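Local coordinates for protein PspGI restriction endonuclease (Pyrococcus sp. GI-H, PDB 3BM3) that probably cuts DNA at a specific sequence as a type II restriction endonuclease, and here is bound as a dimer to its substrate DNA, at residues 140-145 against 152-157; 185-190 against 207-212; 123-128 against 175-180; 211-216 against 247-252. The protein carries 2 engineered substitutions. All blocks are in the same frame, centred on the assembly; numbering follows the deposited sequence.

How the contacts relate
Contacts 1, 2 and 4 follow one mixed five-stranded sheet, in the order 139-141, 155-160, 186-191, 211-214, 243-245. Contact 1 pairs the first two strands, contact 2 joins the third to the fourth, and contact 4 sets the fourth against helix 249-259. Contacts 1 and 2 lie about 12 Å apart between centres, linked by backbone bonds of Leu156; contacts 2 and 4, about 11 Å apart, share Arg211 and Val212. Contact 3, which encloses contact 1 along the chain, packs 123-128 on helix 167-181, whose Arg178 reaches Asp210 of contact 2; its centre is about 24 Å from that of contact 4. Contacts 1 and 2 build the sheet, and contacts 3 and 4 fix helices in what is probably a PDDEXK nuclease core.

Contact 1 (140-145 against 152-157); sequences IIPSVR and SSAILI
Two backbone hydrogen bonds join the end of strand 139-141 to the start of strand 155-160. Ile141 and Ile155 form an antiparallel hydrogen-bonded pair: Ile141 N donates to Ile155 O at 2.8 Å, and Ile155 N returns a bond of 2.8 Å to Ile141 O. Both are nearly straight, 167° and 161° at the hydrogen, and lie in the plane of the accepting carbonyl. The next pair, Ile140 with Leu156, is non-hydrogen-bonded; here Ile140 CA makes a CA-H...O contact of 3.4 Å with Ile155 O.

The apolar contacts split between two faces. On one, Ile140 and Leu156 run side by side, with Ile140 CG2 3.9 Å from Leu156 CD2, beneath Phe147 of helix 144-149. On the other, Ile141 and Ile155 meet CB to CB at 4.1 Å. Ile141 also crosses Ile157 obliquely and touches it tip to tip, CD1 to CD1 at only 3.4 Å, which is tight. Ile253 of helix 249-259 covers this face. Beyond the cis peptide before Pro142, the ladder stops.

The carbonyls and amides of the hydrogen-bonded pair satisfy each other, so the backbone polar groups of this pair have partners where the isoleucines are buried.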
loop_
_atom_site.group_PDB
_atom_site.type_symbol
_atom_site.label_atom_id
_atom_site.label_comp_id
_atom_site.label_asym_id
_atom_site.label_seq_id
_atom_site.Cartn_x
_atom_site.Cartn_y
_atom_site.Cartn_z
ATOM N N ILE C 140 17.426 3.682 -9.482
ATOM C CA ILE C 140 18.214 2.697 -10.161
ATOM C C ILE C 140 19.611 3.240 -10.165
ATOM O O ILE C 140 19.862 4.353 -10.629
ATOM C CB ILE C 140 17.750 2.482 -11.588
ATOM C CG1 ILE C 140 16.290 2.057 -11.597
ATOM C CG2 ILE C 140 18.621 1.405 -12.269
ATOM C CD1 ILE C 140 15.693 1.904 -12.948
ATOM N N ILE C 141 20.536 2.442 -9.650
ATOM C CA ILE C 141 21.914 2.861 -9.545
ATOM C C ILE C 141 22.776 1.990 -10.439
ATOM O O ILE C 141 22.783 0.782 -10.280
ATOM C CB ILE C 141 22.366 2.796 -8.087
ATOM C CG1 ILE C 141 21.499 3.803 -7.290
ATOM C CG2 ILE C 141 23.857 3.105 -8.018
ATOM C CD1 ILE C 141 21.767 3.874 -5.875
ATOM N N PRO C 142 23.494 2.596 -11.401
ATOM C CA PRO C 142 23.594 4.035 -11.683
ATOM C C PRO C 142 22.560 4.574 -12.665
ATOM O O PRO C 142 22.328 5.797 -12.723
ATOM C CB PRO C 142 24.979 4.153 -12.281
ATOM C CG PRO C 142 25.145 2.874 -13.037
ATOM C CD PRO C 142 24.408 1.819 -12.260
ATOM N N SER C 143 21.960 3.685 -13.449
ATOM C CA SER C 143 21.044 4.093 -14.485
ATOM C C SER C 143 20.270 2.902 -14.967
ATOM O O SER C 143 20.714 1.762 -14.842
ATOM C CB SER C 143 21.807 4.641 -15.701
ATOM O OG SER C 143 22.595 3.617 -16.299
ATOM N N VAL C 144 19.123 3.181 -15.557
ATOM C CA VAL C 144 18.338 2.117 -16.169
ATOM C C VAL C 144 19.092 1.473 -17.341
ATOM O O VAL C 144 19.016 0.260 -17.524
ATOM C CB VAL C 144 16.908 2.578 -16.544
ATOM C CG1 VAL C 144 16.903 3.374 -17.807
ATOM C CG2 VAL C 144 15.975 1.380 -16.620
ATOM N N ARG C 145 19.854 2.252 -18.105
ATOM C CA ARG C 145 20.600 1.617 -19.214
ATOM C C ARG C 145 21.565 0.577 -18.693
ATOM O O ARG C 145 21.641 -0.532 -19.219
ATOM C CB ARG C 145 21.285 2.627 -20.123
ATOM C CG ARG C 145 20.272 3.263 -21.055
ATOM C CD ARG C 145 20.803 3.740 -22.373
ATOM N NE ARG C 145 22.020 4.513 -22.244
ATOM C CZ ARG C 145 22.392 5.474 -23.087
ATOM N NH1 ARG C 145 21.631 5.808 -24.119
ATOM N NH2 ARG C 145 23.529 6.108 -22.884
ATOM N N SER C 152 22.786 -7.524 -13.047
ATOM C CA SER C 152 23.605 -7.810 -11.874
ATOM C C SER C 152 24.514 -6.655 -11.472
ATOM O O SER C 152 25.044 -6.666 -10.375
ATOM C CB SER C 152 24.449 -9.068 -12.076
ATOM O OG SER C 152 25.404 -8.874 -13.081
ATOM N N SER C 153 24.660 -5.669 -12.361
ATOM C CA SER C 153 25.627 -4.589 -12.223
ATOM C C SER C 153 25.000 -3.325 -11.665
ATOM O O SER C 153 25.686 -2.347 -11.433
ATOM C CB SER C 153 26.278 -4.268 -13.567
ATOM O OG SER C 153 25.359 -3.641 -14.462
ATOM N N ALA C 154 23.681 -3.347 -11.482
ATOM C CA ALA C 154 22.927 -2.167 -11.008
ATOM C C ALA C 154 22.186 -2.534 -9.732
ATOM O O ALA C 154 21.957 -3.715 -9.428
ATOM C CB ALA C 154 21.920 -1.708 -12.056
ATOM N N ILE C 155 21.803 -1.491 -9.006
ATOM C CA ILE C 155 21.028 -1.651 -7.791
ATOM C C ILE C 155 19.680 -1.013 -8.026
ATOM O O ILE C 155 19.614 0.125 -8.470
ATOM C CB ILE C 155 21.676 -0.991 -6.577
ATOM C CG1 ILE C 155 23.163 -1.302 -6.498
ATOM C CG2 ILE C 155 20.928 -1.402 -5.292
ATOM C CD1 ILE C 155 23.896 -0.451 -5.421
ATOM N N LEU C 156 18.621 -1.752 -7.695
ATOM C CA LEU C 156 17.286 -1.217 -7.668
ATOM C C LEU C 156 16.981 -0.961 -6.203
ATOM O O LEU C 156 17.136 -1.847 -5.344
ATOM C CB LEU C 156 16.293 -2.211 -8.236
ATOM C CG LEU C 156 16.729 -2.796 -9.564
ATOM C CD1 LEU C 156 15.665 -3.710 -10.088
ATOM C CD2 LEU C 156 17.030 -1.657 -10.536
ATOM N N ILE C 157 16.541 0.257 -5.928
ATOM C CA ILE C 157 16.244 0.646 -4.566
ATOM C C ILE C 157 14.827 1.142 -4.492
ATOM O O ILE C 157 14.449 2.055 -5.252
ATOM C CB ILE C 157 17.159 1.742 -4.061
ATOM C CG1 ILE C 157 18.621 1.332 -4.248
ATOM C CG2 ILE C 157 16.857 1.980 -2.572
ATOM C CD1 ILE C 157 19.669 2.344 -3.746
#

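Contact 2 (185-190 against 207-212); sequences INFWFV and NGIDRV
Trp188 and Arg211 leave neighbouring parallel strands in the same direction, the arginine lying along the indole. Arg211 CD sits over one face, 3.5 Å from the centroid of the five-membered ring in a CH-pi contact, and comes within 3.2 Å of Trp188 CE2. A bend at chi3 (73°) then carries the guanidinium on to Tyr213 OH and Asp252, its plane 54° from the ring; any cation-pi attraction is long and at most weak. An alanine at Trp188 would remove the surface under Arg211 CD, and would probably leave the arginine's aliphatic part less well supported and loosen the packing on Ile249 and Ile253.

On the side of Phe187 and Phe189, away from Trp188, Ile209 of the loop runs along Phe187, its CG1 3.8 Å from Phe187 CD2. The other branch, Ile209 CG2, reaches Phe189 CB at 3.9 Å.

Asp210 grips the backbone of Phe187 from two ends. Phe187 N donates to the anti lone pair of Asp210 OD2 at 2.8 Å, while Asp210 N donates to Phe187 O at 2.8 Å. OD2 also forms a salt bridge with Arg178, which probably helps keep the carboxylate charged. Farther on, Phe189 N bonds Arg211 O at 2.9 Å, whereas the buried Arg211 N has no partner.

The segments carry parts of strands 186-191 and 211-214, the two strands of a beta-alpha-beta unit whose connecting helix, 198-206, puts Met204 on Phe189, Ile209 and Val212. Helix 167-181 covers that same face, and helix 249-259 packs on Trp188.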
loop_
_atom_site.group_PDB
_atom_site.type_symbol
_atom_site.label_atom_id
_atom_site.label_comp_id
_atom_site.label_asym_id
_atom_site.label_seq_id
_atom_site.Cartn_x
_atom_site.Cartn_y
_atom_site.Cartn_z
ATOM N N ILE C 185 19.380 -9.903 -10.099
ATOM C CA ILE C 185 19.151 -8.499 -9.803
ATOM C C ILE C 185 19.522 -8.215 -8.343
ATOM O O ILE C 185 19.614 -9.134 -7.513
ATOM C CB ILE C 185 17.719 -8.061 -10.091
ATOM C CG1 ILE C 185 16.722 -8.648 -9.084
ATOM C CG2 ILE C 185 17.338 -8.387 -11.522
ATOM C CD1 ILE C 185 15.318 -8.025 -9.245
ATOM N N ASN C 186 19.764 -6.935 -8.066
ATOM C CA ASN C 186 20.063 -6.442 -6.741
ATOM C C ASN C 186 18.923 -5.508 -6.377
ATOM O O ASN C 186 18.767 -4.460 -6.963
ATOM C CB ASN C 186 21.369 -5.698 -6.756
ATOM C CG ASN C 186 22.505 -6.575 -7.187
ATOM O OD1 ASN C 186 22.845 -7.518 -6.504
ATOM N ND2 ASN C 186 23.051 -6.300 -8.367
ATOM N N PHE C 187 18.129 -5.929 -5.417
ATOM C CA PHE C 187 16.926 -5.188 -5.076
ATOM C C PHE C 187 16.977 -4.899 -3.595
ATOM O O PHE C 187 16.974 -5.838 -2.781
ATOM C CB PHE C 187 15.702 -6.025 -5.399
ATOM C CG PHE C 187 14.430 -5.260 -5.335
ATOM C CD1 PHE C 187 13.846 -4.777 -6.481
ATOM C CD2 PHE C 187 13.817 -5.018 -4.115
ATOM C CE1 PHE C 187 12.668 -4.056 -6.427
ATOM C CE2 PHE C 187 12.643 -4.293 -4.059
ATOM C CZ PHE C 187 12.072 -3.836 -5.203
ATOM N N TRP C 188 17.065 -3.608 -3.250
ATOM C CA TRP C 188 17.238 -3.211 -1.872
ATOM C C TRP C 188 16.027 -2.406 -1.451
ATOM O O TRP C 188 15.499 -1.635 -2.224
ATOM C CB TRP C 188 18.498 -2.366 -1.669
ATOM C CG TRP C 188 19.785 -3.033 -2.035
ATOM C CD1 TRP C 188 19.963 -4.289 -2.506
ATOM C CD2 TRP C 188 21.087 -2.437 -1.990
ATOM N NE1 TRP C 188 21.296 -4.518 -2.768
ATOM C CE2 TRP C 188 22.005 -3.403 -2.429
ATOM C CE3 TRP C 188 21.571 -1.200 -1.555
ATOM C CZ2 TRP C 188 23.371 -3.149 -2.484
ATOM C CZ3 TRP C 188 22.934 -0.946 -1.646
ATOM C CH2 TRP C 188 23.804 -1.919 -2.076
ATOM N N PHE C 189 15.617 -2.598 -0.209
ATOM C CA PHE C 189 14.467 -1.900 0.328
ATOM C C PHE C 189 14.954 -0.972 1.404
ATOM O O PHE C 189 15.703 -1.355 2.310
ATOM C CB PHE C 189 13.519 -2.896 0.968
ATOM C CG PHE C 189 12.316 -2.273 1.607
ATOM C CD1 PHE C 189 11.163 -2.072 0.858
ATOM C CD2 PHE C 189 12.345 -1.859 2.904
ATOM C CE1 PHE C 189 10.054 -1.449 1.426
ATOM C CE2 PHE C 189 11.226 -1.242 3.472
ATOM C CZ PHE C 189 10.095 -1.066 2.736
ATOM N N VAL C 190 14.434 0.242 1.353
ATOM C CA VAL C 190 14.705 1.249 2.361
ATOM C C VAL C 190 13.378 1.728 2.945
ATOM O O VAL C 190 12.514 2.162 2.208
ATOM C CB VAL C 190 15.415 2.472 1.750
ATOM C CG1 VAL C 190 15.629 3.527 2.795
ATOM C CG2 VAL C 190 16.687 2.066 1.078
ATOM N N ASN C 207 12.258 -13.488 0.238
ATOM C CA ASN C 207 11.346 -13.362 -0.896
ATOM C C ASN C 207 11.712 -12.256 -1.872
ATOM O O ASN C 207 10.846 -11.534 -2.372
ATOM C CB ASN C 207 9.917 -13.245 -0.398
ATOM C CG ASN C 207 9.438 -14.521 0.208
ATOM O OD1 ASN C 207 9.099 -15.448 -0.509
ATOM N ND2 ASN C 207 9.458 -14.597 1.518
ATOM N N GLY C 208 12.999 -12.184 -2.200
ATOM C CA GLY C 208 13.446 -11.411 -3.332
ATOM C C GLY C 208 14.058 -10.064 -3.072
ATOM O O GLY C 208 14.483 -9.382 -4.015
ATOM N N ILE C 209 14.140 -9.698 -1.808
ATOM C CA ILE C 209 14.786 -8.460 -1.426
ATOM C C ILE C 209 16.149 -8.849 -0.892
ATOM O O ILE C 209 16.256 -9.672 0.020
ATOM C CB ILE C 209 13.965 -7.671 -0.409
ATOM C CG1 ILE C 209 12.708 -7.107 -1.079
ATOM C CG2 ILE C 209 14.764 -6.510 0.127
ATOM C CD1 ILE C 209 11.651 -8.051 -1.259
ATOM N N ASP C 210 17.184 -8.278 -1.486
ATOM C CA ASP C 210 18.548 -8.637 -1.104
ATOM C C ASP C 210 19.043 -8.032 0.165
ATOM O O ASP C 210 19.819 -8.652 0.865
ATOM C CB ASP C 210 19.512 -8.297 -2.216
ATOM C CG ASP C 210 19.192 -9.053 -3.432
ATOM O OD1 ASP C 210 19.417 -10.294 -3.417
ATOM O OD2 ASP C 210 18.621 -8.458 -4.343
ATOM N N ARG C 211 18.619 -6.793 0.424
ATOM C CA ARG C 211 19.081 -5.990 1.553
ATOM C C ARG C 211 17.927 -5.124 2.036
ATOM O O ARG C 211 17.179 -4.566 1.223
ATOM C CB ARG C 211 20.279 -5.113 1.175
ATOM C CG ARG C 211 21.448 -5.894 0.597
ATOM C CD ARG C 211 22.639 -5.014 0.309
ATOM N NE ARG C 211 23.375 -4.550 1.479
ATOM C CZ ARG C 211 24.251 -5.264 2.184
ATOM N NH1 ARG C 211 24.476 -6.541 1.913
ATOM N NH2 ARG C 211 24.877 -4.698 3.210
ATOM N N VAL C 212 17.800 -5.010 3.353
ATOM C CA VAL C 212 16.746 -4.221 3.962
ATOM C C VAL C 212 17.424 -3.148 4.757
ATOM O O VAL C 212 18.233 -3.474 5.621
ATOM C CB VAL C 212 15.871 -5.097 4.838
ATOM C CG1 VAL C 212 15.047 -4.240 5.791
ATOM C CG2 VAL C 212 14.967 -5.979 3.917
HETATM O O HOH W 1 19.633 -11.288 -5.827
#

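Contact 3 (123-128 against 175-180); sequences RVIKIY and QILRNK
The short antiparallel pairing of 125-126 with 134-135 packs beside the C-terminal end of helix 167-181. Ile125 points at the helix, and Ile127, just past the strand, reaches it with its end. Ile125 crosses Leu177 at about a right angle, its CG2 3.8 Å from Leu177 CD2. Ile127, bent at chi2 (-53°), also crosses Ile176 nearly square, with Ile127 CG1 3.8 Å from Ile176 CG2; its tip, Ile127 CD1, touches Leu177 CD2 at 4.0 Å. Leu177 CD2 is thus shared by both isoleucines.

Both segments fall in the part of the chain matching the EcoRII C-terminal family, of the PDDEXK nuclease clan, and the helix end also forms part of the dimer interface. Gln175 and Asn179 bond Asn207 of the second subunit, and Tyr128 OH bonds Asp206 of that subunit.

On the solvent-exposed side, the chain of Lys180 runs antiparallel to Ile127, Lys180 CD lying 3.8 Å from Ile127 CD1. The lysine starts extended, CG anti to the backbone N (chi1 174°), and turns only at chi4, which brings NZ to 3.1 Å from Ile127 O. That bond arrives from above the carbonyl plane, 42° out of it. Ile127 CG2 lies over the centre of the neighbouring Tyr128 ring, 3.6 Å above its plane.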
loop_
_atom_site.group_PDB
_atom_site.type_symbol
_atom_site.label_atom_id
_atom_site.label_comp_id
_atom_site.label_asym_id
_atom_site.label_seq_id
_atom_site.Cartn_x
_atom_site.Cartn_y
_atom_site.Cartn_z
ATOM N N ARG C 123 12.439 6.149 -13.515
ATOM C CA ARG C 123 12.605 5.318 -14.690
ATOM C C ARG C 123 11.718 4.090 -14.557
ATOM O O ARG C 123 11.621 3.507 -13.495
ATOM C CB ARG C 123 14.080 4.966 -14.896
ATOM C CG ARG C 123 14.948 6.204 -15.079
ATOM C CD ARG C 123 14.378 7.182 -16.115
ATOM N NE ARG C 123 15.433 8.079 -16.606
ATOM C CZ ARG C 123 15.877 9.172 -15.989
ATOM N NH1 ARG C 123 15.360 9.571 -14.845
ATOM N NH2 ARG C 123 16.855 9.881 -16.537
ATOM N N VAL C 124 11.035 3.760 -15.639
ATOM C CA VAL C 124 10.196 2.601 -15.711
ATOM C C VAL C 124 10.974 1.485 -16.377
ATOM O O VAL C 124 11.552 1.656 -17.481
ATOM C CB VAL C 124 8.923 2.923 -16.478
ATOM C CG1 VAL C 124 8.000 1.706 -16.530
ATOM C CG2 VAL C 124 8.241 4.119 -15.809
ATOM N N ILE C 125 11.024 0.342 -15.690
ATOM C CA ILE C 125 11.645 -0.844 -16.222
ATOM C C ILE C 125 10.530 -1.611 -16.916
ATOM O O ILE C 125 9.655 -2.166 -16.278
ATOM C CB ILE C 125 12.293 -1.699 -15.127
ATOM C CG1 ILE C 125 13.352 -0.882 -14.400
ATOM C CG2 ILE C 125 12.866 -2.981 -15.753
ATOM C CD1 ILE C 125 13.979 -1.634 -13.236
ATOM N N LYS C 126 10.550 -1.604 -18.238
ATOM C CA LYS C 126 9.466 -2.217 -18.998
ATOM C C LYS C 126 9.531 -3.717 -18.827
ATOM O O LYS C 126 10.607 -4.314 -18.827
ATOM C CB LYS C 126 9.502 -1.813 -20.467
ATOM C CG LYS C 126 8.924 -0.430 -20.723
ATOM C CD LYS C 126 10.019 0.628 -20.665
ATOM C CE LYS C 126 9.514 2.005 -20.292
ATOM N NZ LYS C 126 10.631 2.808 -19.774
ATOM N N ILE C 127 8.364 -4.314 -18.626
ATOM C CA ILE C 127 8.259 -5.729 -18.382
ATOM C C ILE C 127 7.794 -6.476 -19.596
ATOM O O ILE C 127 8.233 -7.611 -19.821
ATOM C CB ILE C 127 7.281 -6.009 -17.209
ATOM C CG1 ILE C 127 7.794 -5.347 -15.916
ATOM C CG2 ILE C 127 7.114 -7.477 -16.991
ATOM C CD1 ILE C 127 9.222 -5.711 -15.580
ATOM N N TYR C 128 6.884 -5.855 -20.332
ATOM C CA TYR C 128 6.298 -6.420 -21.541
ATOM C C TYR C 128 6.596 -5.552 -22.735
ATOM O O TYR C 128 6.536 -4.334 -22.638
ATOM C CB TYR C 128 4.788 -6.490 -21.354
ATOM C CG TYR C 128 4.387 -7.282 -20.124
ATOM C CD1 TYR C 128 4.532 -8.652 -20.089
ATOM C CD2 TYR C 128 3.871 -6.663 -18.995
ATOM C CE1 TYR C 128 4.173 -9.404 -18.976
ATOM C CE2 TYR C 128 3.530 -7.400 -17.874
ATOM C CZ TYR C 128 3.658 -8.779 -17.872
ATOM O OH TYR C 128 3.298 -9.534 -16.772
ATOM N N GLN C 175 9.409 -9.549 -7.331
ATOM C CA GLN C 175 9.003 -10.786 -7.999
ATOM C C GLN C 175 8.828 -10.523 -9.488
ATOM O O GLN C 175 9.304 -11.279 -10.327
ATOM C CB GLN C 175 7.703 -11.304 -7.380
ATOM C CG GLN C 175 6.891 -12.249 -8.263
ATOM C CD GLN C 175 7.665 -13.479 -8.695
ATOM O OE1 GLN C 175 8.614 -13.908 -7.996
ATOM N NE2 GLN C 175 7.274 -14.065 -9.869
ATOM N N ILE C 176 8.148 -9.435 -9.816
ATOM C CA ILE C 176 7.932 -9.089 -11.212
ATOM C C ILE C 176 9.269 -8.932 -11.943
ATOM O O ILE C 176 9.461 -9.467 -13.026
ATOM C CB ILE C 176 7.095 -7.831 -11.340
ATOM C CG1 ILE C 176 5.687 -8.128 -10.778
ATOM C CG2 ILE C 176 6.971 -7.377 -12.799
ATOM C CD1 ILE C 176 4.910 -6.818 -10.478
ATOM N N LEU C 177 10.212 -8.253 -11.295
ATOM C CA LEU C 177 11.542 -8.008 -11.864
ATOM C C LEU C 177 12.372 -9.281 -11.944
ATOM O O LEU C 177 13.016 -9.532 -12.959
ATOM C CB LEU C 177 12.239 -6.965 -11.025
ATOM C CG LEU C 177 11.666 -5.557 -11.265
ATOM C CD1 LEU C 177 12.216 -4.601 -10.217
ATOM C CD2 LEU C 177 11.949 -5.073 -12.704
ATOM N N ARG C 178 12.314 -10.098 -10.905
ATOM C CA ARG C 178 13.037 -11.373 -10.906
ATOM C C ARG C 178 12.497 -12.322 -11.944
ATOM O O ARG C 178 13.263 -13.074 -12.591
ATOM C CB ARG C 178 13.016 -11.999 -9.530
ATOM C CG ARG C 178 13.931 -11.289 -8.632
ATOM C CD ARG C 178 14.061 -11.905 -7.279
ATOM N NE ARG C 178 14.745 -10.921 -6.455
ATOM C CZ ARG C 178 16.070 -10.718 -6.437
ATOM N NH1 ARG C 178 16.897 -11.477 -7.159
ATOM N NH2 ARG C 178 16.577 -9.767 -5.669
ATOM N N ASN C 179 11.189 -12.300 -12.115
ATOM C CA ASN C 179 10.576 -13.114 -13.134
ATOM C C ASN C 179 11.135 -12.734 -14.486
ATOM O O ASN C 179 11.511 -13.614 -15.278
ATOM C CB ASN C 179 9.066 -12.930 -13.085
ATOM C CG ASN C 179 8.327 -13.898 -13.954
ATOM O OD1 ASN C 179 8.900 -14.878 -14.422
ATOM N ND2 ASN C 179 7.031 -13.654 -14.162
ATOM N N LYS C 180 11.253 -11.436 -14.749
ATOM C CA LYS C 180 11.677 -10.968 -16.052
ATOM C C LYS C 180 13.191 -11.063 -16.251
ATOM O O LYS C 180 13.664 -11.483 -17.325
ATOM C CB LYS C 180 11.201 -9.543 -16.301
ATOM C CG LYS C 180 11.769 -9.020 -17.613
ATOM C CD LYS C 180 11.086 -7.828 -18.135
ATOM C CE LYS C 180 11.549 -7.539 -19.558
ATOM N NZ LYS C 180 11.126 -8.627 -20.472
#

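Contact 4 (211-216 against 247-252); sequences RVYVID and SDIFDD
Asp252 OD2 is gripped by two donors from the strand. Tyr213 OH donates to its anti lone pair at 2.6 Å, while Arg211 NH2 reaches it at 3.2 Å from above the carboxylate plane, closing a salt bridge. The tyrosine hydroxyl is itself held, since Arg211 NE donates to Tyr213 OH at 2.9 Å, the hydroxyl lying almost in the guanidinium plane. The other oxygen, Asp252 OD1, pairs with Arg244, and these two arginines probably keep the carboxylate charged.

The Tyr213 ring is covered on one face by Ile249. Ile249 CG1, anti to the backbone N (chi1 -165°), sits over the ring centre, 3.8 Å from the centroid in a CH-pi contact, and Ile249 CB comes within 3.5 Å of Tyr213 CE1. Strand 211-214, lying in the sheet between 186-191 and 243-245, is thereby fastened to the N-terminal part of helix 249-259. A phenylalanine at Tyr213 would lose the hydroxyl that joins Arg211 NE to Asp252 OD2, and would probably weaken the tie between strand and helix.

Past the strand, Asp216 holds Ser247 with both carboxylate oxygens, each through its syn lone pair. Ser247 N donates to Asp216 OD1 at 3.0 Å and 161°, and Ser247 OG to Asp216 OD2 at 2.6 Å. Ser53, in helix 52-80, bonds Ser247 OG through its backbone N and Asp216 N through its OG.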
loop_
_atom_site.group_PDB
_atom_site.type_symbol
_atom_site.label_atom_id
_atom_site.label_comp_id
_atom_site.label_asym_id
_atom_site.label_seq_id
_atom_site.Cartn_x
_atom_site.Cartn_y
_atom_site.Cartn_z
ATOM N N ARG C 211 18.619 -6.793 0.424
ATOM C CA ARG C 211 19.081 -5.990 1.553
ATOM C C ARG C 211 17.927 -5.124 2.036
ATOM O O ARG C 211 17.179 -4.566 1.223
ATOM C CB ARG C 211 20.279 -5.113 1.175
ATOM C CG ARG C 211 21.448 -5.894 0.597
ATOM C CD ARG C 211 22.639 -5.014 0.309
ATOM N NE ARG C 211 23.375 -4.550 1.479
ATOM C CZ ARG C 211 24.251 -5.264 2.184
ATOM N NH1 ARG C 211 24.476 -6.541 1.913
ATOM N NH2 ARG C 211 24.877 -4.698 3.210
ATOM N N VAL C 212 17.800 -5.010 3.353
ATOM C CA VAL C 212 16.746 -4.221 3.962
ATOM C C VAL C 212 17.424 -3.148 4.757
ATOM O O VAL C 212 18.233 -3.474 5.621
ATOM C CB VAL C 212 15.871 -5.097 4.838
ATOM C CG1 VAL C 212 15.047 -4.240 5.791
ATOM C CG2 VAL C 212 14.967 -5.979 3.917
ATOM N N TYR C 213 17.072 -1.894 4.497
ATOM C CA TYR C 213 17.612 -0.754 5.228
ATOM C C TYR C 213 16.555 -0.123 6.098
ATOM O O TYR C 213 15.435 0.085 5.658
ATOM C CB TYR C 213 18.164 0.304 4.290
ATOM C CG TYR C 213 19.390 -0.223 3.583
ATOM C CD1 TYR C 213 20.655 0.024 4.085
ATOM C CD2 TYR C 213 19.260 -1.006 2.442
ATOM C CE1 TYR C 213 21.764 -0.483 3.464
ATOM C CE2 TYR C 213 20.336 -1.520 1.805
ATOM C CZ TYR C 213 21.617 -1.266 2.328
ATOM O OH TYR C 213 22.712 -1.784 1.681
ATOM N N VAL C 214 16.919 0.166 7.326
ATOM C CA VAL C 214 15.966 0.602 8.326
ATOM C C VAL C 214 16.474 1.928 8.896
ATOM O O VAL C 214 17.660 2.162 8.993
ATOM C CB VAL C 214 15.761 -0.471 9.435
ATOM C CG1 VAL C 214 15.412 -1.855 8.854
ATOM C CG2 VAL C 214 16.951 -0.598 10.324
ATOM N N ILE C 215 15.565 2.837 9.224
ATOM C CA ILE C 215 15.950 4.089 9.809
ATOM C C ILE C 215 16.865 3.755 10.997
ATOM O O ILE C 215 16.609 2.824 11.732
ATOM C CB ILE C 215 14.719 4.900 10.247
ATOM C CG1 ILE C 215 15.119 6.302 10.686
ATOM C CG2 ILE C 215 13.855 4.142 11.273
ATOM C CD1 ILE C 215 13.945 7.273 10.764
ATOM N N ASP C 216 17.929 4.524 11.178
ATOM C CA ASP C 216 18.979 4.122 12.106
ATOM C C ASP C 216 18.453 3.818 13.482
ATOM O O ASP C 216 18.903 2.855 14.104
ATOM C CB ASP C 216 20.094 5.156 12.183
ATOM C CG ASP C 216 20.940 5.222 10.927
ATOM O OD1 ASP C 216 20.560 4.686 9.879
ATOM O OD2 ASP C 216 22.013 5.864 11.014
ATOM N N SER C 247 21.870 4.696 7.213
ATOM C CA SER C 247 23.101 5.402 6.979
ATOM C C SER C 247 24.102 4.611 6.188
ATOM O O SER C 247 25.006 5.190 5.567
ATOM C CB SER C 247 23.697 5.831 8.313
ATOM O OG SER C 247 22.937 6.892 8.820
ATOM N N ASP C 248 23.991 3.285 6.253
ATOM C CA ASP C 248 24.961 2.412 5.621
ATOM C C ASP C 248 24.769 2.304 4.129
ATOM O O ASP C 248 25.663 1.805 3.416
ATOM C CB ASP C 248 24.825 0.984 6.142
ATOM C CG ASP C 248 25.211 0.826 7.573
ATOM O OD1 ASP C 248 25.754 1.746 8.147
ATOM O OD2 ASP C 248 24.937 -0.259 8.110
ATOM N N ILE C 249 23.615 2.729 3.620
ATOM C CA ILE C 249 23.316 2.403 2.242
ATOM C C ILE C 249 24.289 3.106 1.285
ATOM O O ILE C 249 24.592 2.605 0.235
ATOM C CB ILE C 249 21.864 2.688 1.872
ATOM C CG1 ILE C 249 21.507 1.997 0.556
ATOM C CG2 ILE C 249 21.581 4.220 1.849
ATOM C CD1 ILE C 249 20.023 1.981 0.222
ATOM N N PHE C 250 24.779 4.261 1.659
ATOM C CA PHE C 250 25.593 5.062 0.763
ATOM C C PHE C 250 26.938 4.425 0.499
ATOM O O PHE C 250 27.324 4.226 -0.665
ATOM C CB PHE C 250 25.657 6.478 1.299
ATOM C CG PHE C 250 24.287 7.050 1.437
ATOM C CD1 PHE C 250 23.585 7.418 0.318
ATOM C CD2 PHE C 250 23.628 7.046 2.659
ATOM C CE1 PHE C 250 22.302 7.861 0.425
ATOM C CE2 PHE C 250 22.344 7.483 2.770
ATOM C CZ PHE C 250 21.672 7.890 1.654
ATOM N N ASP C 251 27.607 4.011 1.558
ATOM C CA ASP C 251 28.853 3.292 1.392
ATOM C C ASP C 251 28.595 1.920 0.767
ATOM O O ASP C 251 29.378 1.440 -0.029
ATOM C CB ASP C 251 29.563 3.162 2.730
ATOM C CG ASP C 251 30.909 2.499 2.590
ATOM O OD1 ASP C 251 31.683 3.026 1.783
ATOM O OD2 ASP C 251 31.131 1.439 3.229
ATOM N N ASP C 252 27.465 1.287 1.101
ATOM C CA ASP C 252 27.123 -0.010 0.505
ATOM C C ASP C 252 27.010 0.124 -1.008
ATOM O O ASP C 252 27.449 -0.744 -1.765
ATOM C CB ASP C 252 25.816 -0.527 1.073
ATOM C CG ASP C 252 25.928 -1.057 2.490
ATOM O OD1 ASP C 252 27.040 -1.086 3.060
ATOM O OD2 ASP C 252 24.874 -1.485 3.026
#